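Local coordinates for amino acid ABC transporter, periplasmic amino acid-binding protein (Brucella ovis, PDB 4Z9N) that binds glutathione in its ligand pocket and, as a family 3 periplasmic solute-binding protein, probably delivers its ligand to an amino acid ABC transporter, at residues 137-142 and 160-165; 108-113 and 182-187; 129-134 and 154-159. All blocks are in the same frame, centred on the assembly; numbering follows the deposited sequence.

Interaction 1 (137-142 and 160-165); sequences VQAGTT and PVVFEK. With GSH (glutathione), chain U.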
loop_
_atom_site.group_PDB
_atom_site.type_symbol
_atom_site.label_atom_id
_atom_site.label_comp_id
_atom_site.label_asym_id
_atom_site.label_seq_id
_atom_site.Cartn_x
_atom_site.Cartn_y
_atom_site.Cartn_z
ATOM N N VAL D 137 -28.356 -1.583 8.399
ATOM C CA VAL D 137 -27.175 -1.166 7.644
ATOM C C VAL D 137 -27.383 0.296 7.245
ATOM O O VAL D 137 -28.521 0.737 7.089
ATOM C CB VAL D 137 -26.943 -2.068 6.406
ATOM C CG1 VAL D 137 -28.044 -1.858 5.368
ATOM C CG2 VAL D 137 -25.567 -1.793 5.779
ATOM N N GLN D 138 -26.295 1.044 7.082
ATOM C CA GLN D 138 -26.424 2.426 6.615
ATOM C C GLN D 138 -26.353 2.576 5.107
ATOM O O GLN D 138 -25.586 1.895 4.438
ATOM C CB GLN D 138 -25.358 3.308 7.241
ATOM C CG GLN D 138 -25.827 3.951 8.504
ATOM C CD GLN D 138 -24.786 4.874 9.064
ATOM O OE1 GLN D 138 -24.048 4.497 9.956
ATOM N NE2 GLN D 138 -24.706 6.087 8.526
ATOM N N ALA D 139 -27.180 3.475 4.592
ATOM C CA ALA D 139 -27.114 3.870 3.190
ATOM C C ALA D 139 -25.788 4.585 2.904
ATOM O O ALA D 139 -25.177 5.173 3.811
ATOM C CB ALA D 139 -28.295 4.775 2.842
ATOM N N GLY D 140 -25.372 4.551 1.641
ATOM C CA GLY D 140 -24.160 5.222 1.209
ATOM C C GLY D 140 -22.888 4.543 1.697
ATOM O O GLY D 140 -21.884 5.211 1.895
ATOM N N THR D 141 -22.931 3.223 1.889
ATOM C CA THR D 141 -21.754 2.470 2.334
ATOM C C THR D 141 -21.414 1.292 1.425
ATOM O O THR D 141 -22.274 0.759 0.718
ATOM C CB THR D 141 -21.943 1.901 3.762
ATOM O OG1 THR D 141 -23.052 0.985 3.770
ATOM C CG2 THR D 141 -22.190 3.018 4.761
ATOM N N THR D 142 -20.158 0.862 1.464
ATOM C CA THR D 142 -19.782 -0.418 0.865
ATOM C C THR D 142 -20.588 -1.546 1.521
ATOM O O THR D 142 -20.984 -2.520 0.881
ATOM C CB THR D 142 -18.292 -0.705 1.052
ATOM O OG1 THR D 142 -17.969 -0.525 2.436
ATOM C CG2 THR D 142 -17.427 0.231 0.213
ATOM N N PRO D 160 -32.741 -6.495 4.510
ATOM C CA PRO D 160 -32.025 -5.315 5.005
ATOM C C PRO D 160 -32.997 -4.283 5.561
ATOM O O PRO D 160 -34.147 -4.200 5.109
ATOM C CB PRO D 160 -31.351 -4.764 3.744
ATOM C CG PRO D 160 -32.365 -5.109 2.669
ATOM C CD PRO D 160 -32.815 -6.504 3.038
ATOM N N VAL D 161 -32.548 -3.531 6.558
ATOM C CA VAL D 161 -33.262 -2.361 7.021
ATOM C C VAL D 161 -32.276 -1.210 6.920
ATOM O O VAL D 161 -31.262 -1.205 7.623
ATOM C CB VAL D 161 -33.783 -2.545 8.457
ATOM C CG1 VAL D 161 -34.652 -1.384 8.844
ATOM C CG2 VAL D 161 -34.527 -3.872 8.602
ATOM N N VAL D 162 -32.545 -0.255 6.032
ATOM C CA VAL D 162 -31.554 0.762 5.695
ATOM C C VAL D 162 -31.818 2.081 6.394
ATOM O O VAL D 162 -32.946 2.605 6.374
ATOM C CB VAL D 162 -31.495 0.987 4.181
ATOM C CG1 VAL D 162 -30.528 2.114 3.859
ATOM C CG2 VAL D 162 -31.097 -0.295 3.475
ATOM N N PHE D 163 -30.761 2.630 6.993
ATOM C CA PHE D 163 -30.854 3.848 7.781
ATOM C C PHE D 163 -29.987 4.958 7.240
ATOM O O PHE D 163 -28.948 4.706 6.633
ATOM C CB PHE D 163 -30.466 3.571 9.236
ATOM C CG PHE D 163 -31.412 2.669 9.925
ATOM C CD1 PHE D 163 -31.235 1.303 9.867
ATOM C CD2 PHE D 163 -32.515 3.178 10.586
ATOM C CE1 PHE D 163 -32.134 0.463 10.471
ATOM C CE2 PHE D 163 -33.415 2.334 11.201
ATOM C CZ PHE D 163 -33.218 0.971 11.142
ATOM N N GLU D 164 -30.400 6.194 7.500
ATOM C CA GLU D 164 -29.649 7.350 7.026
ATOM C C GLU D 164 -28.620 7.848 8.033
ATOM O O GLU D 164 -27.662 8.507 7.655
ATOM C CB GLU D 164 -30.598 8.498 6.674
ATOM C CG GLU D 164 -31.607 8.148 5.594
ATOM C CD GLU D 164 -30.943 7.682 4.314
ATOM O OE1 GLU D 164 -30.085 8.414 3.778
ATOM O OE2 GLU D 164 -31.271 6.570 3.853
ATOM N N LYS D 165 -28.833 7.547 9.309
ATOM C CA LYS D 165 -27.970 8.045 10.377
ATOM C C LYS D 165 -27.578 6.903 11.307
ATOM O O LYS D 165 -28.361 5.986 11.528
ATOM C CB LYS D 165 -28.669 9.157 11.166
ATOM C CG LYS D 165 -29.018 10.376 10.337
ATOM C CD LYS D 165 -29.625 11.469 11.197
ATOM C CE LYS D 165 -29.355 12.841 10.596
ATOM N NZ LYS D 165 -30.216 13.897 11.194
HETATM N N1 GSH U . -16.108 1.542 5.569
HETATM C CA1 GSH U . -17.472 1.571 5.040
HETATM C C1 GSH U . -17.518 2.558 3.875
HETATM O O11 GSH U . -18.566 2.632 3.176
HETATM O O12 GSH U . -16.530 3.299 3.615
HETATM C CB1 GSH U . -18.492 2.028 6.096
HETATM C CG1 GSH U . -18.113 3.443 6.575
HETATM C CD1 GSH U . -19.254 3.996 7.422
HETATM O OE1 GSH U . -19.789 5.028 7.159
HETATM N N2 GSH U . -19.669 3.234 8.576
HETATM C CA2 GSH U . -20.772 3.751 9.365
HETATM C C2 GSH U . -20.444 5.111 9.999
HETATM O O2 GSH U . -19.339 5.527 10.140
HETATM C CB2 GSH U . -21.244 2.702 10.377
HETATM S SG2 GSH U . -20.038 2.435 11.707
HETATM N N3 GSH U . -21.574 5.927 10.391
HETATM C CA3 GSH U . -21.353 7.217 10.986
HETATM C C3 GSH U . -22.185 8.248 10.224
HETATM O O31 GSH U . -22.329 9.395 10.723
HETATM O O32 GSH U . -22.708 7.962 9.103
HETATM O O HOH W 1 -26.156 6.566 5.877
#

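Interaction 2 (108-113 and 182-187); sequences YYDGQG and TTDQSS. With GSH (glutathione), chain U.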
loop_
_atom_site.group_PDB
_atom_site.type_symbol
_atom_site.label_atom_id
_atom_site.label_comp_id
_atom_site.label_asym_id
_atom_site.label_seq_id
_atom_site.Cartn_x
_atom_site.Cartn_y
_atom_site.Cartn_z
ATOM N N TYR D 108 -5.960 1.557 8.421
ATOM C CA TYR D 108 -6.536 0.432 9.142
ATOM C C TYR D 108 -7.165 -0.529 8.140
ATOM O O TYR D 108 -8.090 -0.145 7.435
ATOM C CB TYR D 108 -7.586 0.915 10.162
ATOM C CG TYR D 108 -8.055 -0.186 11.083
ATOM C CD1 TYR D 108 -9.065 -1.057 10.695
ATOM C CD2 TYR D 108 -7.459 -0.378 12.320
ATOM C CE1 TYR D 108 -9.476 -2.081 11.516
ATOM C CE2 TYR D 108 -7.860 -1.399 13.149
ATOM C CZ TYR D 108 -8.866 -2.248 12.737
ATOM O OH TYR D 108 -9.261 -3.275 13.554
ATOM N N TYR D 109 -6.641 -1.757 8.065
ATOM C CA TYR D 109 -7.257 -2.804 7.241
ATOM C C TYR D 109 -8.380 -3.452 8.026
ATOM O O TYR D 109 -8.136 -4.004 9.080
ATOM C CB TYR D 109 -6.247 -3.875 6.835
ATOM C CG TYR D 109 -5.124 -3.371 5.953
ATOM C CD1 TYR D 109 -3.986 -2.815 6.513
ATOM C CD2 TYR D 109 -5.209 -3.443 4.570
ATOM C CE1 TYR D 109 -2.949 -2.349 5.721
ATOM C CE2 TYR D 109 -4.182 -2.979 3.766
ATOM C CZ TYR D 109 -3.058 -2.429 4.352
ATOM O OH TYR D 109 -2.027 -1.977 3.560
ATOM N N ASP D 110 -9.607 -3.390 7.505
ATOM C CA ASP D 110 -10.748 -4.005 8.186
ATOM C C ASP D 110 -11.513 -4.910 7.205
ATOM O O ASP D 110 -11.096 -5.102 6.059
ATOM C CB ASP D 110 -11.674 -2.925 8.752
ATOM C CG ASP D 110 -12.368 -3.354 10.030
ATOM O OD1 ASP D 110 -12.294 -4.552 10.374
ATOM O OD2 ASP D 110 -12.974 -2.478 10.692
ATOM N N GLY D 111 -12.605 -5.493 7.677
ATOM C CA GLY D 111 -13.471 -6.312 6.845
ATOM C C GLY D 111 -14.868 -6.243 7.433
ATOM O O GLY D 111 -15.017 -5.954 8.625
ATOM N N GLN D 112 -15.887 -6.500 6.618
ATOM C CA GLN D 112 -17.278 -6.411 7.092
ATOM C C GLN D 112 -17.702 -7.636 7.891
ATOM O O GLN D 112 -17.384 -8.771 7.516
ATOM C CB GLN D 112 -18.218 -6.225 5.901
ATOM C CG GLN D 112 -19.697 -6.180 6.240
ATOM C CD GLN D 112 -20.520 -5.737 5.048
ATOM O OE1 GLN D 112 -19.975 -5.254 4.052
ATOM N NE2 GLN D 112 -21.845 -5.895 5.135
ATOM N N GLY D 113 -18.429 -7.406 8.986
ATOM C CA GLY D 113 -18.936 -8.487 9.807
ATOM C C GLY D 113 -20.364 -8.244 10.260
ATOM O O GLY D 113 -21.007 -7.266 9.842
ATOM N N THR D 182 -24.849 -4.855 10.690
ATOM C CA THR D 182 -23.656 -5.098 9.896
ATOM C C THR D 182 -22.903 -3.799 9.625
ATOM O O THR D 182 -23.505 -2.752 9.344
ATOM C CB THR D 182 -23.967 -5.817 8.540
ATOM O OG1 THR D 182 -22.736 -6.181 7.903
ATOM C CG2 THR D 182 -24.774 -4.922 7.578
ATOM N N THR D 183 -21.584 -3.881 9.759
ATOM C CA THR D 183 -20.664 -2.819 9.363
ATOM C C THR D 183 -19.245 -3.377 9.485
ATOM O O THR D 183 -19.065 -4.588 9.656
ATOM C CB THR D 183 -20.829 -1.518 10.218
ATOM O OG1 THR D 183 -19.908 -0.523 9.746
ATOM C CG2 THR D 183 -20.573 -1.770 11.684
ATOM N N ASP D 184 -18.238 -2.513 9.374
ATOM C CA ASP D 184 -16.847 -2.956 9.520
ATOM C C ASP D 184 -16.625 -3.519 10.904
ATOM O O ASP D 184 -17.237 -3.054 11.871
ATOM C CB ASP D 184 -15.900 -1.797 9.249
ATOM C CG ASP D 184 -16.094 -1.237 7.869
ATOM O OD1 ASP D 184 -16.273 -2.061 6.950
ATOM O OD2 ASP D 184 -16.104 0.006 7.697
ATOM N N GLN D 185 -15.763 -4.524 11.016
ATOM C CA GLN D 185 -15.660 -5.209 12.291
ATOM C C GLN D 185 -15.194 -4.272 13.409
ATOM O O GLN D 185 -15.738 -4.318 14.529
ATOM C CB GLN D 185 -14.717 -6.404 12.177
ATOM C CG GLN D 185 -14.543 -7.142 13.468
ATOM C CD GLN D 185 -13.462 -8.188 13.366
ATOM O OE1 GLN D 185 -13.659 -9.241 12.764
ATOM N NE2 GLN D 185 -12.291 -7.875 13.901
ATOM N N SER D 186 -14.228 -3.399 13.113
ATOM C CA SER D 186 -13.732 -2.482 14.147
ATOM C C SER D 186 -14.838 -1.533 14.561
ATOM O O SER D 186 -14.876 -1.079 15.698
ATOM C CB SER D 186 -12.506 -1.685 13.675
ATOM O OG SER D 186 -12.828 -0.832 12.582
ATOM N N SER D 187 -15.750 -1.250 13.637
ATOM C CA SER D 187 -16.858 -0.357 13.939
ATOM C C SER D 187 -17.872 -1.046 14.857
ATOM O O SER D 187 -18.481 -0.402 15.725
ATOM C CB SER D 187 -17.544 0.096 12.647
ATOM O OG SER D 187 -16.646 0.835 11.830
HETATM N N1 GSH U . -16.108 1.542 5.569
HETATM C CA1 GSH U . -17.472 1.571 5.040
HETATM C C1 GSH U . -17.518 2.558 3.875
HETATM O O11 GSH U . -18.566 2.632 3.176
HETATM O O12 GSH U . -16.530 3.299 3.615
HETATM C CB1 GSH U . -18.492 2.028 6.096
HETATM C CG1 GSH U . -18.113 3.443 6.575
HETATM C CD1 GSH U . -19.254 3.996 7.422
HETATM O OE1 GSH U . -19.789 5.028 7.159
HETATM N N2 GSH U . -19.669 3.234 8.576
HETATM C CA2 GSH U . -20.772 3.751 9.365
HETATM C C2 GSH U . -20.444 5.111 9.999
HETATM O O2 GSH U . -19.339 5.527 10.140
HETATM C CB2 GSH U . -21.244 2.702 10.377
HETATM S SG2 GSH U . -20.038 2.435 11.707
HETATM N N3 GSH U . -21.574 5.927 10.391
HETATM C CA3 GSH U . -21.353 7.217 10.986
HETATM C C3 GSH U . -22.185 8.248 10.224
HETATM O O31 GSH U . -22.329 9.395 10.723
HETATM O O32 GSH U . -22.708 7.962 9.103
HETATM O O HOH W 2 -18.503 -2.761 5.606
#

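Interaction 3 (129-134 and 154-159); sequences QLSGAS and NKMEYN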
loop_
_atom_site.group_PDB
_atom_site.type_symbol
_atom_site.label_atom_id
_atom_site.label_comp_id
_atom_site.label_asym_id
_atom_site.label_seq_id
_atom_site.Cartn_x
_atom_site.Cartn_y
_atom_site.Cartn_z
ATOM N N GLN D 129 -26.310 -18.457 9.461
ATOM C CA GLN D 129 -27.576 -18.830 10.077
ATOM C C GLN D 129 -28.536 -17.642 10.118
ATOM O O GLN D 129 -29.552 -17.665 10.822
ATOM C CB GLN D 129 -27.343 -19.383 11.477
ATOM C CG GLN D 129 -26.278 -20.465 11.547
ATOM C CD GLN D 129 -25.918 -20.804 12.970
ATOM O OE1 GLN D 129 -25.658 -19.916 13.775
ATOM N NE2 GLN D 129 -25.899 -22.093 13.293
ATOM N N LEU D 130 -28.229 -16.619 9.329
ATOM C CA LEU D 130 -28.990 -15.374 9.375
ATOM C C LEU D 130 -30.031 -15.228 8.271
ATOM O O LEU D 130 -30.537 -14.131 8.058
ATOM C CB LEU D 130 -28.038 -14.174 9.326
ATOM C CG LEU D 130 -27.180 -13.995 10.585
ATOM C CD1 LEU D 130 -26.271 -12.785 10.417
ATOM C CD2 LEU D 130 -28.044 -13.873 11.838
ATOM N N SER D 131 -30.353 -16.313 7.570
ATOM C CA SER D 131 -31.374 -16.240 6.525
ATOM C C SER D 131 -32.675 -15.699 7.109
ATOM O O SER D 131 -33.149 -16.177 8.141
ATOM C CB SER D 131 -31.620 -17.607 5.885
ATOM O OG SER D 131 -32.557 -17.490 4.828
ATOM N N GLY D 132 -33.228 -14.672 6.470
ATOM C CA GLY D 132 -34.486 -14.101 6.922
ATOM C C GLY D 132 -34.379 -13.023 7.987
ATOM O O GLY D 132 -35.334 -12.289 8.225
ATOM N N ALA D 133 -33.221 -12.931 8.640
ATOM C CA ALA D 133 -33.032 -11.967 9.726
ATOM C C ALA D 133 -33.110 -10.524 9.225
ATOM O O ALA D 133 -32.646 -10.223 8.122
ATOM C CB ALA D 133 -31.690 -12.199 10.401
ATOM N N SER D 134 -33.684 -9.637 10.032
ATOM C CA SER D 134 -33.677 -8.218 9.696
ATOM C C SER D 134 -32.339 -7.644 10.123
ATOM O O SER D 134 -31.959 -7.732 11.291
ATOM C CB SER D 134 -34.825 -7.472 10.369
ATOM O OG SER D 134 -34.761 -7.608 11.777
ATOM N N ASN D 154 -25.060 -16.880 -0.984
ATOM C CA ASN D 154 -25.285 -17.980 -0.061
ATOM C C ASN D 154 -26.742 -18.393 0.031
ATOM O O ASN D 154 -27.121 -19.147 0.929
ATOM C CB ASN D 154 -24.747 -17.608 1.318
ATOM C CG ASN D 154 -23.239 -17.595 1.342
ATOM O OD1 ASN D 154 -22.611 -18.650 1.363
ATOM N ND2 ASN D 154 -22.643 -16.401 1.323
ATOM N N LYS D 155 -27.549 -17.900 -0.902
ATOM C CA LYS D 155 -28.946 -18.312 -1.008
ATOM C C LYS D 155 -29.709 -18.081 0.304
ATOM O O LYS D 155 -30.535 -18.905 0.701
ATOM C CB LYS D 155 -29.037 -19.787 -1.413
ATOM C CG LYS D 155 -28.313 -20.140 -2.701
ATOM C CD LYS D 155 -28.927 -19.439 -3.893
ATOM C CE LYS D 155 -28.659 -20.204 -5.186
ATOM N NZ LYS D 155 -27.207 -20.347 -5.506
ATOM N N MET D 156 -29.428 -16.966 0.974
ATOM C CA MET D 156 -30.140 -16.613 2.191
ATOM C C MET D 156 -31.200 -15.545 1.927
ATOM O O MET D 156 -30.993 -14.643 1.111
ATOM C CB MET D 156 -29.161 -16.127 3.254
ATOM C CG MET D 156 -28.254 -17.231 3.774
ATOM S SD MET D 156 -27.353 -16.704 5.241
ATOM C CE MET D 156 -26.302 -15.437 4.546
ATOM N N GLU D 157 -32.325 -15.650 2.621
ATOM C CA GLU D 157 -33.402 -14.678 2.469
ATOM C C GLU D 157 -32.911 -13.323 2.969
ATOM O O GLU D 157 -32.380 -13.224 4.073
ATOM C CB GLU D 157 -34.656 -15.108 3.234
ATOM C CG GLU D 157 -35.784 -14.075 3.147
ATOM C CD GLU D 157 -36.998 -14.397 4.017
ATOM O OE1 GLU D 157 -37.407 -15.579 4.097
ATOM O OE2 GLU D 157 -37.539 -13.448 4.639
ATOM N N TYR D 158 -33.114 -12.283 2.163
ATOM C CA TYR D 158 -32.466 -10.989 2.379
ATOM C C TYR D 158 -33.463 -9.937 2.882
ATOM O O TYR D 158 -34.415 -9.593 2.182
ATOM C CB TYR D 158 -31.798 -10.557 1.060
ATOM C CG TYR D 158 -31.079 -9.216 1.047
ATOM C CD1 TYR D 158 -29.994 -8.960 1.888
ATOM C CD2 TYR D 158 -31.469 -8.217 0.155
ATOM C CE1 TYR D 158 -29.332 -7.728 1.848
ATOM C CE2 TYR D 158 -30.820 -7.000 0.114
ATOM C CZ TYR D 158 -29.757 -6.761 0.951
ATOM O OH TYR D 158 -29.136 -5.536 0.882
ATOM N N ASN D 159 -33.250 -9.461 4.112
ATOM C CA ASN D 159 -34.138 -8.492 4.766
ATOM C C ASN D 159 -33.359 -7.325 5.368
ATOM O O ASN D 159 -33.313 -7.171 6.593
ATOM C CB ASN D 159 -34.970 -9.155 5.872
ATOM C CG ASN D 159 -36.185 -9.882 5.343
ATOM O OD1 ASN D 159 -36.887 -9.375 4.478
ATOM N ND2 ASN D 159 -36.464 -11.061 5.893
HETATM O O HOH W 3 -31.639 -20.301 3.330
HETATM O O HOH W 4 -31.260 -10.506 5.832
#

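Interaction 1 (137-142 and 160-165)
Strands 134-138 and 159-163 meet here as the two parallel strands of a beta-alpha-beta unit whose crossover is helix 142-153, and the end of the first strand opens directly into the glutathione pocket. Backbone bonds pass back and forth between the strands: Val137 N to Val161 O, Phe163 N to Val137 O at 2.9 Å, and Ala139 N to Phe163 O with an N-H...O angle of 168°. On one face of the sheet Val137 and Val162 lie side by side, pointing the same way, with CG1 of Val137 3.9 Å from CG2 of Val162. The other branch of Val162, CG1, set anti to its backbone N (chi1 176°), reaches Ala139 CB at 3.6 Å. Glu164 curls back over the same methyl with OE2, while its OE1 forms a salt bridge with Lys71. The opposite face carries Phe163, which packs on helix 166-174, and Gln138, whose amide reads the ligand with both ends. OE1 accepts from glutathione N3 at 2.9 Å, and NE2 donates to carboxylate oxygen O32. Beyond the strand the chain turns into the helix, and Thr141 ties that turn: its OG1 donates to Gln138 O and also caps the helix by taking a bond from Glu144 N. One residue past this N-cap, Thr142 N donates to glutathione O11 at 2.9 Å, with an N-H...O angle of 162°.

Interaction 2 (108-113 and 182-187)
Asp110 OD2 takes two hydrogen bonds from a single residue, Ser186: the hydroxyl OG at 2.5 Å and the backbone N at 2.9 Å. The amide N-H meets the syn lone pair of OD2, whereas OG arrives on the syn side but 34° out of the carboxylate plane. With Ser186 OG lodged between its own N and carbonyl carbon (chi1 64°), hydroxyl and amide can grip one oxygen together. This carboxylate thus meets the first turn of helix 185-192, and the N-terminal end of the helix, together with these two donors, would probably favour its negative charge. Gln185 N, the preceding amide, donates instead to Gly111 O at 2.9 Å. Further along, Gly113 N bonds nearly straight to Thr183 O, at 177°. Thr182 OG1, anti to its backbone N, relays a short chain of bonds, receiving Gln112 NE2 at 2.9 Å and donating to Gly113 O at 2.8 Å. Asp184, just before the helix, turns its side chain to the ligand, where OD2 receives glutathione N1 at 2.6 Å; OD1 accepts from a water that also reaches Gln112 OE1. Both ends of the Gln112 amide bond to helix 142-153 as well, through Asn146 ND2 and Thr143 O. The contact therefore lies where strand 101-117, running antiparallel to 180-182, meets the start of helix 185-192, with Phe213 of strand 211-218 packed on Asp110, Asp184 and Ser186.

Interaction 3 (129-134 and 154-159)
Lys155 O is joined to Ser131 OG through a water whose bond to the hydroxyl is weak, and this is where 154-159 first meets the turn at 129-134. Lys155, with positive phi, is also the C-prime residue of the Schellman motif that ends helix 142-153. Met156 follows and touches the turn directly, its CB 3.9 Å from Ser131 CB and its SD 3.8 Å from Ser131 N. Glu157 comes next and is held at both backbone ends. Its N donates to Ser131 OG at 2.9 Å, a hydroxyl set anti to its own backbone N (chi1 -177°) and thus reaching across to this amide. Its carbonyl oxygen accepts from Gly132 N, also at 2.9 Å, with the donor tilted 31° from the carbonyl plane. Gly132 belongs to the type II beta turn from Leu130 to Ala133, where its positive phi favours glycine, and the extended Glu157 side chain lies over its CA. Asn159 then reaches back with ND2, which donates to Gly132 O at 2.9 Å from above the carbonyl plane and to Glu157 OE2, so that one amide nitrogen bridges both segments. Asn159 N donates to a second water, which in turn donates to Ala133 O. From here the segments lead into the parallel strands 134-138 and 159-163, with Ser134 bonded to Asp179 and Ala180 on its other flank; the contact thus brackets the beginnings of both strands at the end of helix 142-153.

The three contacts follow one domain of the binding protein from pocket to periphery. Interactions 1 and 2 both touch glutathione, their centres 15 Å apart: Thr142 N and Asp184 OD2 together grip its gamma-glutamyl end, Gln138 grips the glycyl end, and Val137 CG2 packs on Thr182 CG2 at 3.7 Å between the two contacts. Interaction 3 lies at the far end of the strands that interaction 1 pairs, with centres 17 Å apart and Val161 CG2 meeting Ser134 CB at 4.0 Å. Interactions 2 and 3 do not touch, their nearest atoms being about 7 Å apart. Strand 134-138 thus runs from the peripheral turn to the ligand, with strand 159-163 paired beside it.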